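Long-range contacts in putative O-GlcNAcase nagJ (Clostridium perfringens, PDB 6PV5), which probably acts as a hexosaminidase of glycoside hydrolase family 84, removing N-acetylhexosamine residues from glycans: residues A[233-238]-A[287-291]; A[260-266]-A[296-302]; A[534-539]-A[561-566]; A[556-561]-A[603-607]. One frame throughout, in Å; residues are numbered along the deposited sequence.

Contact 1: residues A[233-238]-A[287-291]; sequences KWREPY and KAETL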
loop_
_atom_site.group_PDB
_atom_site.type_symbol
_atom_site.label_atom_id
_atom_site.label_comp_id
_atom_site.label_asym_id
_atom_site.label_seq_id
_atom_site.Cartn_x
_atom_site.Cartn_y
_atom_site.Cartn_z
ATOM N N LYS A 233 -5.784 23.169 15.376
ATOM C CA LYS A 233 -6.666 24.220 14.901
ATOM C C LYS A 233 -7.800 23.625 14.069
ATOM O O LYS A 233 -8.097 24.139 12.994
ATOM C CB LYS A 233 -5.876 25.142 13.968
ATOM C CG LYS A 233 -4.688 25.870 14.581
ATOM C CD LYS A 233 -4.083 26.875 13.612
ATOM C CE LYS A 233 -2.715 27.366 14.033
ATOM N NZ LYS A 233 -2.775 28.267 15.208
ATOM N N TRP A 234 -8.425 22.533 14.539
ATOM C CA TRP A 234 -9.459 21.872 13.744
ATOM C C TRP A 234 -10.658 22.784 13.486
ATOM O O TRP A 234 -11.344 22.614 12.485
ATOM C CB TRP A 234 -9.930 20.559 14.374
ATOM C CG TRP A 234 -10.552 20.724 15.721
ATOM C CD1 TRP A 234 -9.901 20.747 16.917
ATOM C CD2 TRP A 234 -11.953 20.885 16.023
ATOM N NE1 TRP A 234 -10.796 20.886 17.944
ATOM C CE2 TRP A 234 -12.065 20.970 17.425
ATOM C CE3 TRP A 234 -13.118 20.964 15.250
ATOM C CZ2 TRP A 234 -13.289 21.139 18.073
ATOM C CZ3 TRP A 234 -14.333 21.109 15.891
ATOM C CH2 TRP A 234 -14.414 21.205 17.283
ATOM N N ARG A 235 -10.921 23.718 14.402
ATOM C CA ARG A 235 -12.049 24.626 14.242
ATOM C C ARG A 235 -11.816 25.603 13.088
ATOM O O ARG A 235 -12.774 26.034 12.452
ATOM C CB ARG A 235 -12.304 25.389 15.541
ATOM C CG ARG A 235 -12.815 24.512 16.671
ATOM C CD ARG A 235 -12.561 25.282 17.945
ATOM N NE ARG A 235 -12.941 24.558 19.151
ATOM C CZ ARG A 235 -12.120 23.802 19.872
ATOM N NH1 ARG A 235 -10.855 23.655 19.509
ATOM N NH2 ARG A 235 -12.565 23.198 20.959
ATOM N N GLU A 236 -10.542 25.919 12.803
ATOM C CA GLU A 236 -10.199 27.020 11.915
ATOM C C GLU A 236 -10.178 26.555 10.462
ATOM O O GLU A 236 -9.625 25.508 10.137
ATOM C CB GLU A 236 -8.876 27.667 12.325
ATOM C CG GLU A 236 -8.806 28.039 13.797
ATOM C CD GLU A 236 -7.532 28.759 14.229
ATOM O OE1 GLU A 236 -6.816 29.311 13.339
ATOM O OE2 GLU A 236 -7.242 28.764 15.453
ATOM N N PRO A 237 -10.787 27.321 9.532
ATOM C CA PRO A 237 -10.721 26.991 8.106
ATOM C C PRO A 237 -9.293 27.136 7.581
ATOM O O PRO A 237 -8.451 27.736 8.250
ATOM C CB PRO A 237 -11.658 28.031 7.469
ATOM C CG PRO A 237 -11.669 29.185 8.449
ATOM C CD PRO A 237 -11.589 28.522 9.807
ATOM N N TYR A 238 -9.020 26.579 6.392
ATOM C CA TYR A 238 -7.694 26.737 5.812
ATOM C C TYR A 238 -7.469 28.186 5.383
ATOM O O TYR A 238 -8.270 28.741 4.629
ATOM C CB TYR A 238 -7.430 25.759 4.663
ATOM C CG TYR A 238 -6.881 24.428 5.118
ATOM C CD1 TYR A 238 -5.578 24.296 5.585
ATOM C CD2 TYR A 238 -7.686 23.298 5.114
ATOM C CE1 TYR A 238 -5.087 23.072 6.017
ATOM C CE2 TYR A 238 -7.208 22.069 5.534
ATOM C CZ TYR A 238 -5.908 21.956 5.993
ATOM O OH TYR A 238 -5.476 20.735 6.414
ATOM N N LYS A 287 -16.283 23.950 9.762
ATOM C CA LYS A 287 -15.057 23.425 9.169
ATOM C C LYS A 287 -15.389 22.474 8.026
ATOM O O LYS A 287 -14.851 22.583 6.921
ATOM C CB LYS A 287 -14.202 22.734 10.236
ATOM C CG LYS A 287 -12.835 22.265 9.747
ATOM C CD LYS A 287 -12.075 23.301 8.938
ATOM C CE LYS A 287 -10.629 22.912 8.709
ATOM N NZ LYS A 287 -9.909 22.778 9.998
ATOM N N ALA A 288 -16.316 21.550 8.278
ATOM C CA ALA A 288 -16.641 20.579 7.248
ATOM C C ALA A 288 -17.209 21.269 6.009
ATOM O O ALA A 288 -17.085 20.744 4.906
ATOM C CB ALA A 288 -17.588 19.532 7.800
ATOM N N GLU A 289 -17.881 22.412 6.204
ATOM C CA GLU A 289 -18.530 23.150 5.117
ATOM C C GLU A 289 -17.474 23.782 4.205
ATOM O O GLU A 289 -17.551 23.678 2.978
ATOM C CB GLU A 289 -19.457 24.250 5.660
ATOM C CG GLU A 289 -20.634 23.749 6.483
ATOM C CD GLU A 289 -21.917 23.461 5.721
ATOM O OE1 GLU A 289 -21.885 23.468 4.472
ATOM O OE2 GLU A 289 -22.955 23.234 6.385
ATOM N N THR A 290 -16.498 24.450 4.833
ATOM C CA THR A 290 -15.274 24.910 4.190
ATOM C C THR A 290 -14.757 23.821 3.261
ATOM O O THR A 290 -14.691 24.001 2.050
ATOM C CB THR A 290 -14.200 25.176 5.248
ATOM O OG1 THR A 290 -14.746 26.105 6.183
ATOM C CG2 THR A 290 -12.895 25.686 4.679
ATOM N N LEU A 291 -14.435 22.667 3.853
ATOM C CA LEU A 291 -13.758 21.606 3.134
ATOM C C LEU A 291 -14.654 21.119 2.005
ATOM O O LEU A 291 -14.166 20.749 0.932
ATOM C CB LEU A 291 -13.435 20.509 4.152
ATOM C CG LEU A 291 -12.470 20.972 5.244
ATOM C CD1 LEU A 291 -12.726 20.274 6.573
ATOM C CD2 LEU A 291 -11.024 20.809 4.787
#
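Lys-287 reaches from helix 274-294 into the loop 233-238 and holds it by two backbone carbonyls. Its NZ donates to Trp-234 O at 2.9 Å and to Glu-236 O at 2.7 Å, approaching each oxygen from above its carbonyl plane. The chain is bent twice on the way, at chi2 (47°) and at chi4 (-61°), which folds CG to 3.1 Å from Trp-234 O and brings NZ to both oxygens, in and at the end of the type I turn from Lys-233 to Glu-236. Tyr-229 O, earlier in the same loop, is a third acceptor, so three backbone carbonyls grip the ammonium group of this buried lysine. In the beta/alpha barrel of the catalytic domain this loop follows strand 219-222, and the helix it meets is the one after the next strand, 259-264. One turn further along that helix, Thr-290 sets CG2 against Pro-237 CB (3.8 Å), a contact nearer the surface. The end of the Tyr-238 side chain comes near the same helix, where Leu-291 CD2 meets the ring edge near its plane, 4.1 Å from CE2; the phenol hydroxyl is hydrogen-bonded to Asp-227. Trp-234 CZ2 lies over the centre of one face of the Arg-235 guanidinium, whose plane is tilted against the indole and which forms salt bridges with Asp-269 and Asp-280; Trp-234 NE1 is hydrogen-bonded to Asp-269.

Contact 2: residues A[260-266]-A[296-302]; sequences FVFAISP and VRSFAIL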
loop_
_atom_site.group_PDB
_atom_site.type_symbol
_atom_site.label_atom_id
_atom_site.label_comp_id
_atom_site.label_asym_id
_atom_site.label_seq_id
_atom_site.Cartn_x
_atom_site.Cartn_y
_atom_site.Cartn_z
ATOM N N PHE A 260 -10.310 11.793 -1.949
ATOM C CA PHE A 260 -9.590 12.585 -0.983
ATOM C C PHE A 260 -10.421 12.597 0.290
ATOM O O PHE A 260 -11.499 13.195 0.322
ATOM C CB PHE A 260 -9.348 14.008 -1.497
ATOM C CG PHE A 260 -8.450 14.826 -0.609
ATOM C CD1 PHE A 260 -8.954 15.516 0.473
ATOM C CD2 PHE A 260 -7.096 14.927 -0.875
ATOM C CE1 PHE A 260 -8.122 16.278 1.278
ATOM C CE2 PHE A 260 -6.259 15.673 -0.064
ATOM C CZ PHE A 260 -6.774 16.366 1.002
ATOM N N VAL A 261 -9.898 11.939 1.328
ATOM C CA VAL A 261 -10.570 11.870 2.617
ATOM C C VAL A 261 -9.896 12.852 3.566
ATOM O O VAL A 261 -8.709 12.722 3.861
ATOM C CB VAL A 261 -10.567 10.431 3.180
ATOM C CG1 VAL A 261 -11.348 10.338 4.480
ATOM C CG2 VAL A 261 -11.092 9.424 2.166
ATOM N N PHE A 262 -10.653 13.827 4.067
ATOM C CA PHE A 262 -10.084 14.745 5.035
ATOM C C PHE A 262 -10.365 14.259 6.451
ATOM O O PHE A 262 -11.527 14.067 6.828
ATOM C CB PHE A 262 -10.626 16.166 4.845
ATOM C CG PHE A 262 -9.880 17.177 5.679
ATOM C CD1 PHE A 262 -8.814 17.890 5.141
ATOM C CD2 PHE A 262 -10.186 17.362 7.011
ATOM C CE1 PHE A 262 -8.098 18.796 5.905
ATOM C CE2 PHE A 262 -9.481 18.287 7.770
ATOM C CZ PHE A 262 -8.427 18.993 7.221
ATOM N N ALA A 263 -9.295 14.134 7.250
ATOM C CA ALA A 263 -9.397 13.637 8.610
ATOM C C ALA A 263 -9.308 14.793 9.596
ATOM O O ALA A 263 -8.440 15.654 9.465
ATOM C CB ALA A 263 -8.323 12.598 8.889
ATOM N N ILE A 264 -10.184 14.757 10.610
ATOM C CA ILE A 264 -10.249 15.732 11.685
ATOM C C ILE A 264 -10.007 15.008 13.010
ATOM O O ILE A 264 -10.641 13.989 13.270
ATOM C CB ILE A 264 -11.637 16.414 11.688
ATOM C CG1 ILE A 264 -11.985 16.979 10.313
ATOM C CG2 ILE A 264 -11.686 17.495 12.752
ATOM C CD1 ILE A 264 -13.430 17.393 10.157
ATOM N N SER A 265 -9.115 15.552 13.851
ATOM C CA SER A 265 -8.838 14.994 15.165
ATOM C C SER A 265 -9.142 16.036 16.226
ATOM O O SER A 265 -8.233 16.700 16.711
ATOM C CB SER A 265 -7.408 14.497 15.321
ATOM O OG SER A 265 -7.049 13.642 14.255
ATOM N N PRO A 266 -10.421 16.197 16.623
ATOM C CA PRO A 266 -10.808 17.267 17.547
ATOM C C PRO A 266 -10.612 16.885 19.006
ATOM O O PRO A 266 -10.815 17.703 19.904
ATOM C CB PRO A 266 -12.319 17.357 17.304
ATOM C CG PRO A 266 -12.730 15.945 16.951
ATOM C CD PRO A 266 -11.566 15.398 16.140
ATOM N N VAL A 296 -13.942 18.648 -1.009
ATOM C CA VAL A 296 -13.894 17.434 -0.194
ATOM C C VAL A 296 -15.279 16.786 -0.106
ATOM O O VAL A 296 -16.228 17.394 0.385
ATOM C CB VAL A 296 -13.316 17.690 1.208
ATOM C CG1 VAL A 296 -13.155 16.393 1.987
ATOM C CG2 VAL A 296 -11.994 18.443 1.159
ATOM N N ARG A 297 -15.349 15.525 -0.549
ATOM C CA ARG A 297 -16.532 14.684 -0.502
ATOM C C ARG A 297 -16.386 13.498 0.471
ATOM O O ARG A 297 -17.327 12.716 0.604
ATOM C CB ARG A 297 -16.822 14.156 -1.914
ATOM C CG ARG A 297 -17.172 15.226 -2.945
ATOM C CD ARG A 297 -18.490 15.932 -2.650
ATOM N NE ARG A 297 -18.841 16.975 -3.608
ATOM C CZ ARG A 297 -18.464 18.250 -3.510
ATOM N NH1 ARG A 297 -17.716 18.653 -2.497
ATOM N NH2 ARG A 297 -18.841 19.122 -4.430
ATOM N N SER A 298 -15.219 13.313 1.127
ATOM C CA SER A 298 -15.048 12.238 2.104
ATOM C C SER A 298 -14.401 12.769 3.373
ATOM O O SER A 298 -13.419 13.506 3.303
ATOM C CB SER A 298 -14.236 11.097 1.572
ATOM O OG SER A 298 -14.914 10.383 0.543
ATOM N N PHE A 299 -14.940 12.359 4.528
ATOM C CA PHE A 299 -14.517 12.895 5.807
ATOM C C PHE A 299 -14.269 11.752 6.795
ATOM O O PHE A 299 -14.854 10.672 6.692
ATOM C CB PHE A 299 -15.579 13.830 6.390
ATOM C CG PHE A 299 -15.940 14.994 5.501
ATOM C CD1 PHE A 299 -16.721 14.815 4.370
ATOM C CD2 PHE A 299 -15.472 16.265 5.784
ATOM C CE1 PHE A 299 -17.034 15.884 3.543
ATOM C CE2 PHE A 299 -15.780 17.330 4.954
ATOM C CZ PHE A 299 -16.555 17.138 3.836
ATOM N N ALA A 300 -13.413 12.033 7.779
ATOM C CA ALA A 300 -13.156 11.089 8.848
ATOM C C ALA A 300 -12.988 11.901 10.110
ATOM O O ALA A 300 -12.402 12.979 10.073
ATOM C CB ALA A 300 -11.915 10.266 8.543
ATOM N N ILE A 301 -13.564 11.401 11.202
ATOM C CA ILE A 301 -13.309 11.990 12.501
ATOM C C ILE A 301 -12.615 10.924 13.346
ATOM O O ILE A 301 -13.152 9.830 13.529
ATOM C CB ILE A 301 -14.612 12.490 13.161
ATOM C CG1 ILE A 301 -15.424 13.401 12.235
ATOM C CG2 ILE A 301 -14.303 13.158 14.490
ATOM C CD1 ILE A 301 -16.701 13.929 12.855
ATOM N N LEU A 302 -11.436 11.272 13.867
ATOM C CA LEU A 302 -10.551 10.318 14.527
ATOM C C LEU A 302 -10.574 10.572 16.032
ATOM O O LEU A 302 -10.510 11.725 16.445
ATOM C CB LEU A 302 -9.145 10.563 13.961
ATOM C CG LEU A 302 -8.706 9.773 12.719
ATOM C CD1 LEU A 302 -9.801 9.460 11.710
ATOM C CD2 LEU A 302 -7.500 10.395 12.029
HETATM O O HOH W 1 -13.416 13.594 -1.603
#
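The Phe-260 ring is approached obliquely across the contact by Val-296 CG2, 4.3 Å from CD1. Val-296 CG1 lies over one face of the Phe-299 ring, displaced toward the rim, and the Phe-262 ring has Ile-264 CG1 in its plane at the edge. With CG1 anti to the backbone N (chi1 -175°), Val-296 turns that methyl to Phe-299 and to Phe-262 CB (3.8 Å), and CG2 to Phe-260. Between the backbones runs a regular parallel ladder: Phe-262 N to Ser-298 O, Ala-300 N to Phe-262 O, Ile-264 N to Ala-300 O and Leu-302 N to Ile-264 O, each 2.9 Å long. The last is the straightest, 168° at the hydrogen. Where the ladder starts, a water donates to Phe-260 O (2.7 Å) and accepts from Arg-297 N (2.9 Å), bridging the two segments. Val-261, Ala-263, Ser-298 and Ala-300 project to one face of the sheet, the barrel interior, where the small residues dominate; Ala-263 CB meets Leu-302 CD2 there. Ser-265, just past the strand, has its side chain about 8 Å from that of Asp-305, the predicted proton donor. These are the third and fourth strands of the eight-stranded barrel, joined by helix 274-294 in a beta-alpha-beta crossover. Leu-284, Ala-288 and Leu-291 of that helix cover Ile-264, Phe-299 and Phe-262, while helix 311-326 covers Ile-301.

Contact 3: residues A[534-539]-A[561-566]; sequences MVQVPN and FEIYGN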
loop_
_atom_site.group_PDB
_atom_site.type_symbol
_atom_site.label_atom_id
_atom_site.label_comp_id
_atom_site.label_asym_id
_atom_site.label_seq_id
_atom_site.Cartn_x
_atom_site.Cartn_y
_atom_site.Cartn_z
ATOM N N MET A 534 25.837 -9.218 -2.020
ATOM C CA MET A 534 25.654 -8.085 -1.128
ATOM C C MET A 534 26.753 -7.055 -1.375
ATOM O O MET A 534 26.498 -5.850 -1.351
ATOM C CB MET A 534 25.669 -8.511 0.348
ATOM C CG MET A 534 24.484 -9.398 0.742
ATOM S SD MET A 534 24.505 -9.929 2.481
ATOM C CE MET A 534 24.385 -8.389 3.387
ATOM N N VAL A 535 27.977 -7.539 -1.618
ATOM C CA VAL A 535 29.087 -6.644 -1.918
ATOM C C VAL A 535 28.815 -5.861 -3.203
ATOM O O VAL A 535 29.130 -4.676 -3.268
ATOM C CB VAL A 535 30.450 -7.363 -1.953
ATOM C CG1 VAL A 535 31.542 -6.498 -2.573
ATOM C CG2 VAL A 535 30.863 -7.800 -0.554
ATOM N N GLN A 536 28.228 -6.513 -4.211
ATOM C CA GLN A 536 28.183 -5.953 -5.560
ATOM C C GLN A 536 26.960 -5.070 -5.815
ATOM O O GLN A 536 27.012 -4.194 -6.677
ATOM C CB GLN A 536 28.093 -7.058 -6.611
ATOM C CG GLN A 536 29.263 -8.024 -6.649
ATOM C CD GLN A 536 28.907 -9.162 -7.574
ATOM O OE1 GLN A 536 28.734 -8.973 -8.781
ATOM N NE2 GLN A 536 28.772 -10.355 -7.013
ATOM N N VAL A 537 25.819 -5.346 -5.173
ATOM C CA VAL A 537 24.610 -4.689 -5.655
ATOM C C VAL A 537 24.575 -3.188 -5.336
ATOM O O VAL A 537 24.030 -2.443 -6.135
ATOM C CB VAL A 537 23.295 -5.425 -5.306
ATOM C CG1 VAL A 537 23.288 -6.889 -5.737
ATOM C CG2 VAL A 537 22.900 -5.276 -3.858
ATOM N N PRO A 538 25.155 -2.662 -4.221
ATOM C CA PRO A 538 25.090 -1.226 -3.925
ATOM C C PRO A 538 25.614 -0.315 -5.041
ATOM O O PRO A 538 24.896 0.565 -5.504
ATOM C CB PRO A 538 25.875 -1.097 -2.612
ATOM C CG PRO A 538 25.665 -2.457 -1.985
ATOM C CD PRO A 538 25.864 -3.395 -3.158
ATOM N N ASN A 539 26.828 -0.589 -5.528
ATOM C CA ASN A 539 27.402 0.172 -6.628
ATOM C C ASN A 539 26.508 0.092 -7.855
ATOM O O ASN A 539 26.332 1.103 -8.556
ATOM C CB ASN A 539 28.816 -0.306 -6.980
ATOM C CG ASN A 539 29.874 0.255 -6.046
ATOM O OD1 ASN A 539 29.556 0.903 -5.053
ATOM N ND2 ASN A 539 31.142 0.018 -6.357
ATOM N N PHE A 561 25.126 -2.069 3.604
ATOM C CA PHE A 561 24.868 -3.397 3.052
ATOM C C PHE A 561 26.142 -3.962 2.426
ATOM O O PHE A 561 26.422 -5.141 2.559
ATOM C CB PHE A 561 23.812 -3.308 1.951
ATOM C CG PHE A 561 23.185 -4.591 1.464
ATOM C CD1 PHE A 561 22.343 -5.339 2.280
ATOM C CD2 PHE A 561 23.354 -5.003 0.148
ATOM C CE1 PHE A 561 21.714 -6.489 1.800
ATOM C CE2 PHE A 561 22.720 -6.147 -0.332
ATOM C CZ PHE A 561 21.892 -6.888 0.487
ATOM N N GLU A 562 26.907 -3.099 1.752
ATOM C CA GLU A 562 28.173 -3.481 1.145
ATOM C C GLU A 562 29.155 -3.969 2.205
ATOM O O GLU A 562 29.835 -4.964 1.982
ATOM C CB GLU A 562 28.783 -2.313 0.369
ATOM C CG GLU A 562 29.962 -2.744 -0.486
ATOM C CD GLU A 562 30.588 -1.657 -1.344
ATOM O OE1 GLU A 562 29.852 -0.947 -2.052
ATOM O OE2 GLU A 562 31.816 -1.542 -1.320
ATOM N N ILE A 563 29.227 -3.266 3.342
ATOM C CA ILE A 563 30.098 -3.626 4.457
ATOM C C ILE A 563 29.669 -4.957 5.091
ATOM O O ILE A 563 30.537 -5.758 5.459
ATOM C CB ILE A 563 30.153 -2.504 5.517
ATOM C CG1 ILE A 563 30.586 -1.149 4.944
ATOM C CG2 ILE A 563 31.015 -2.910 6.717
ATOM C CD1 ILE A 563 30.637 -0.053 5.999
ATOM N N TYR A 564 28.349 -5.177 5.276
ATOM C CA TYR A 564 27.857 -6.473 5.722
ATOM C C TYR A 564 28.362 -7.578 4.786
ATOM O O TYR A 564 28.809 -8.615 5.256
ATOM C CB TYR A 564 26.325 -6.535 5.764
ATOM C CG TYR A 564 25.726 -6.056 7.055
ATOM C CD1 TYR A 564 25.991 -6.724 8.244
ATOM C CD2 TYR A 564 24.882 -4.956 7.085
ATOM C CE1 TYR A 564 25.452 -6.291 9.441
ATOM C CE2 TYR A 564 24.346 -4.505 8.281
ATOM C CZ TYR A 564 24.622 -5.179 9.453
ATOM O OH TYR A 564 24.070 -4.791 10.638
ATOM N N GLY A 565 28.289 -7.356 3.469
ATOM C CA GLY A 565 28.798 -8.339 2.519
ATOM C C GLY A 565 30.243 -8.741 2.836
ATOM O O GLY A 565 30.570 -9.926 2.983
ATOM N N ASN A 566 31.092 -7.717 2.983
ATOM C CA ASN A 566 32.509 -7.879 3.277
ATOM C C ASN A 566 32.714 -8.534 4.637
ATOM O O ASN A 566 33.579 -9.402 4.779
ATOM C CB ASN A 566 33.245 -6.542 3.165
ATOM C CG ASN A 566 33.471 -6.188 1.714
ATOM O OD1 ASN A 566 33.808 -7.062 0.918
ATOM N ND2 ASN A 566 33.268 -4.934 1.354
HETATM O O HOH W 2 28.981 -2.214 -4.301
#
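Two neighbouring antiparallel helices of the helical domain that follows the barrel, 521-544 and 548-579, pack here through a Met-aromatic contact between Met-534 and Phe-561. Their short segments run at 158° with axes only 7.4 Å apart. Met-534 bends at its last torsion (chi3 63°), which swings CE over one face of the Phe-561 ring, 4.0 Å from its centroid, and against Tyr-564 CB; SD stands obliquely to the ring at 4.9 Å from the centroid. Val-537 CG2 and Pro-538 CG meet the same ring at its edge, near its plane, with Val-537 CG2 3.6 Å from Phe-561 CE2. The close spacing of the helices is consistent with Gly-565, which has no side chain: Val-535 CG2, 3.6 Å from Gly-565 C, and Met-534 CB come directly against its backbone. Beside them Asn-566 places OD1 next to Val-535 CG2. Phe-486 and His-489 set their rings edge-to-face with Phe-561, and Tyr-564 OH bonds to Asp-613. Helix 521-544 is kinked at Pro-538, and Asn-539 N lacks its bond to the preceding turn. A water binds there instead, donating to Val-535 O (2.7 Å) and to Glu-562 OE1 (2.7 Å) and accepting from Asn-539 N (3.0 Å). No direct hydrogen bond links the segments, so apolar fit carries the contact and this water is the polar tie, one that would suit an ionised Glu-562.

Contact 4: residues A[556-561]-A[603-607]; sequences SHLSKF and IKATI
Lys-560 points CG anti to its own amide nitrogen (chi1 -172°) and runs fully extended from there, past Ile-603 in the opposite direction, until NZ reaches the carbonyls of the loop 603-607. His-557, one helical turn earlier, has its ring anti to the carbonyl carbon (chi1 -65°), which lays a face of the imidazole against Ala-605. NZ donates to Ile-603 O and to Ala-605 O, both at 2.9 Å, the second nearly in line with its carbonyl. A weak third bond goes to Leu-600 O, near the end of helix 583-601. The aliphatic part is in use as well: CD lies 3.9 Å from Ile-603 CB. Ala-605 CB stands 3.5 Å from the centroid of the His-557 ring, only 10° off its normal, a CH-pi contact over the centre of the face. Thr-606 O lies in the ring plane at the edge, 3.5 Å from CD2, and His-557 NE2 is hydrogen-bonded to Asp-413 O. Ile-607 closes the row, its CG2 near His-557 O and its CD1 4.1 Å from Phe-561 CD1. The contact ties the connection between helices 583-601 and 612-619 down to helix 548-579 within the helical domain. Carbonyl oxygens carry partial negative charge, so those gathered round NZ near the end of helix 583-601 should favour a charged Lys-560, and the bond to Asp-413 O implies that His-557 carries a proton on NE2.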
loop_
_atom_site.group_PDB
_atom_site.type_symbol
_atom_site.label_atom_id
_atom_site.label_comp_id
_atom_site.label_asym_id
_atom_site.label_seq_id
_atom_site.Cartn_x
_atom_site.Cartn_y
_atom_site.Cartn_z
ATOM N N SER A 556 22.481 5.408 2.634
ATOM C CA SER A 556 23.192 4.921 3.817
ATOM C C SER A 556 22.995 3.416 4.028
ATOM O O SER A 556 23.929 2.715 4.452
ATOM C CB SER A 556 22.804 5.666 5.050
ATOM O OG SER A 556 23.151 7.020 4.903
ATOM N N HIS A 557 21.772 2.933 3.748
ATOM C CA HIS A 557 21.454 1.513 3.867
ATOM C C HIS A 557 22.300 0.692 2.898
ATOM O O HIS A 557 22.815 -0.350 3.277
ATOM C CB HIS A 557 19.947 1.280 3.688
ATOM C CG HIS A 557 19.177 1.920 4.802
ATOM N ND1 HIS A 557 18.886 3.274 4.819
ATOM C CD2 HIS A 557 18.701 1.425 5.959
ATOM C CE1 HIS A 557 18.254 3.585 5.933
ATOM N NE2 HIS A 557 18.098 2.453 6.641
ATOM N N LEU A 558 22.420 1.171 1.659
ATOM C CA LEU A 558 23.168 0.473 0.630
ATOM C C LEU A 558 24.655 0.394 0.997
ATOM O O LEU A 558 25.293 -0.617 0.743
ATOM C CB LEU A 558 22.998 1.220 -0.695
ATOM C CG LEU A 558 21.644 1.074 -1.389
ATOM C CD1 LEU A 558 21.529 2.112 -2.489
ATOM C CD2 LEU A 558 21.474 -0.311 -2.002
ATOM N N SER A 559 25.210 1.476 1.562
ATOM C CA SER A 559 26.611 1.523 1.949
ATOM C C SER A 559 26.871 0.523 3.064
ATOM O O SER A 559 27.881 -0.172 3.032
ATOM C CB SER A 559 27.016 2.931 2.378
ATOM O OG SER A 559 26.720 3.840 1.330
ATOM N N LYS A 560 25.968 0.496 4.055
ATOM C CA LYS A 560 26.076 -0.442 5.156
ATOM C C LYS A 560 25.971 -1.872 4.622
ATOM O O LYS A 560 26.681 -2.761 5.101
ATOM C CB LYS A 560 25.026 -0.179 6.240
ATOM C CG LYS A 560 25.223 -1.015 7.494
ATOM C CD LYS A 560 24.659 -0.411 8.728
ATOM C CE LYS A 560 24.938 -1.251 9.950
ATOM N NZ LYS A 560 24.406 -0.565 11.163
ATOM N N PHE A 561 25.126 -2.069 3.604
ATOM C CA PHE A 561 24.868 -3.397 3.052
ATOM C C PHE A 561 26.142 -3.962 2.426
ATOM O O PHE A 561 26.422 -5.141 2.559
ATOM C CB PHE A 561 23.812 -3.308 1.951
ATOM C CG PHE A 561 23.185 -4.591 1.464
ATOM C CD1 PHE A 561 22.343 -5.339 2.280
ATOM C CD2 PHE A 561 23.354 -5.003 0.148
ATOM C CE1 PHE A 561 21.714 -6.489 1.800
ATOM C CE2 PHE A 561 22.720 -6.147 -0.332
ATOM C CZ PHE A 561 21.892 -6.888 0.487
ATOM N N ILE A 603 27.482 3.034 11.419
ATOM C CA ILE A 603 26.488 3.548 10.487
ATOM C C ILE A 603 25.097 3.366 11.101
ATOM O O ILE A 603 24.743 2.273 11.553
ATOM C CB ILE A 603 26.628 2.930 9.080
ATOM C CG1 ILE A 603 28.020 3.171 8.488
ATOM C CG2 ILE A 603 25.528 3.447 8.158
ATOM C CD1 ILE A 603 28.196 2.622 7.085
ATOM N N LYS A 604 24.341 4.468 11.121
ATOM C CA LYS A 604 23.063 4.581 11.818
ATOM C C LYS A 604 22.024 3.609 11.229
ATOM O O LYS A 604 21.252 2.966 11.946
ATOM C CB LYS A 604 22.626 6.043 11.680
ATOM C CG LYS A 604 21.592 6.548 12.670
ATOM C CD LYS A 604 21.225 7.993 12.382
ATOM C CE LYS A 604 20.092 8.501 13.248
ATOM N NZ LYS A 604 20.338 8.235 14.687
ATOM N N ALA A 605 22.008 3.511 9.905
ATOM C CA ALA A 605 21.046 2.738 9.138
ATOM C C ALA A 605 21.026 1.286 9.617
ATOM O O ALA A 605 22.064 0.756 9.989
ATOM C CB ALA A 605 21.413 2.871 7.683
ATOM N N THR A 606 19.824 0.682 9.669
ATOM C CA THR A 606 19.613 -0.682 10.120
ATOM C C THR A 606 19.196 -1.545 8.933
ATOM O O THR A 606 18.230 -1.244 8.245
ATOM C CB THR A 606 18.585 -0.721 11.260
ATOM O OG1 THR A 606 19.068 0.134 12.293
ATOM C CG2 THR A 606 18.360 -2.091 11.857
ATOM N N ILE A 607 19.957 -2.611 8.668
ATOM C CA ILE A 607 19.638 -3.511 7.572
ATOM C C ILE A 607 20.300 -4.858 7.865
ATOM O O ILE A 607 21.399 -4.869 8.410
ATOM C CB ILE A 607 20.044 -2.949 6.197
ATOM C CG1 ILE A 607 19.556 -3.902 5.100
ATOM C CG2 ILE A 607 21.549 -2.738 6.100
ATOM C CD1 ILE A 607 19.154 -3.251 3.826
#

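The four contacts form two pairs in different domains. Contacts 1 and 2, centres about 11 Å apart, share the barrel: helix 274-294 connects the two strands of contact 2 and carries one side of contact 1, and Trp-234 CE2 packs on Pro-266 CB at 3.6 Å. Of the four, contact 2 comes near the predicted proton donor, the side chains of Ser-265 and Asp-305 about 8 Å apart. Contacts 3 and 4, centres about 10 Å apart, use successive turns of helix 548-579 and share Phe-561; Ile-563 CD1 touches Ile-603 CD1 at 3.8 Å. The pairs do not touch: the nearest atoms of contacts 2 and 4 are about 27 Å apart, and the centres of contacts 1 and 3 about 50 Å.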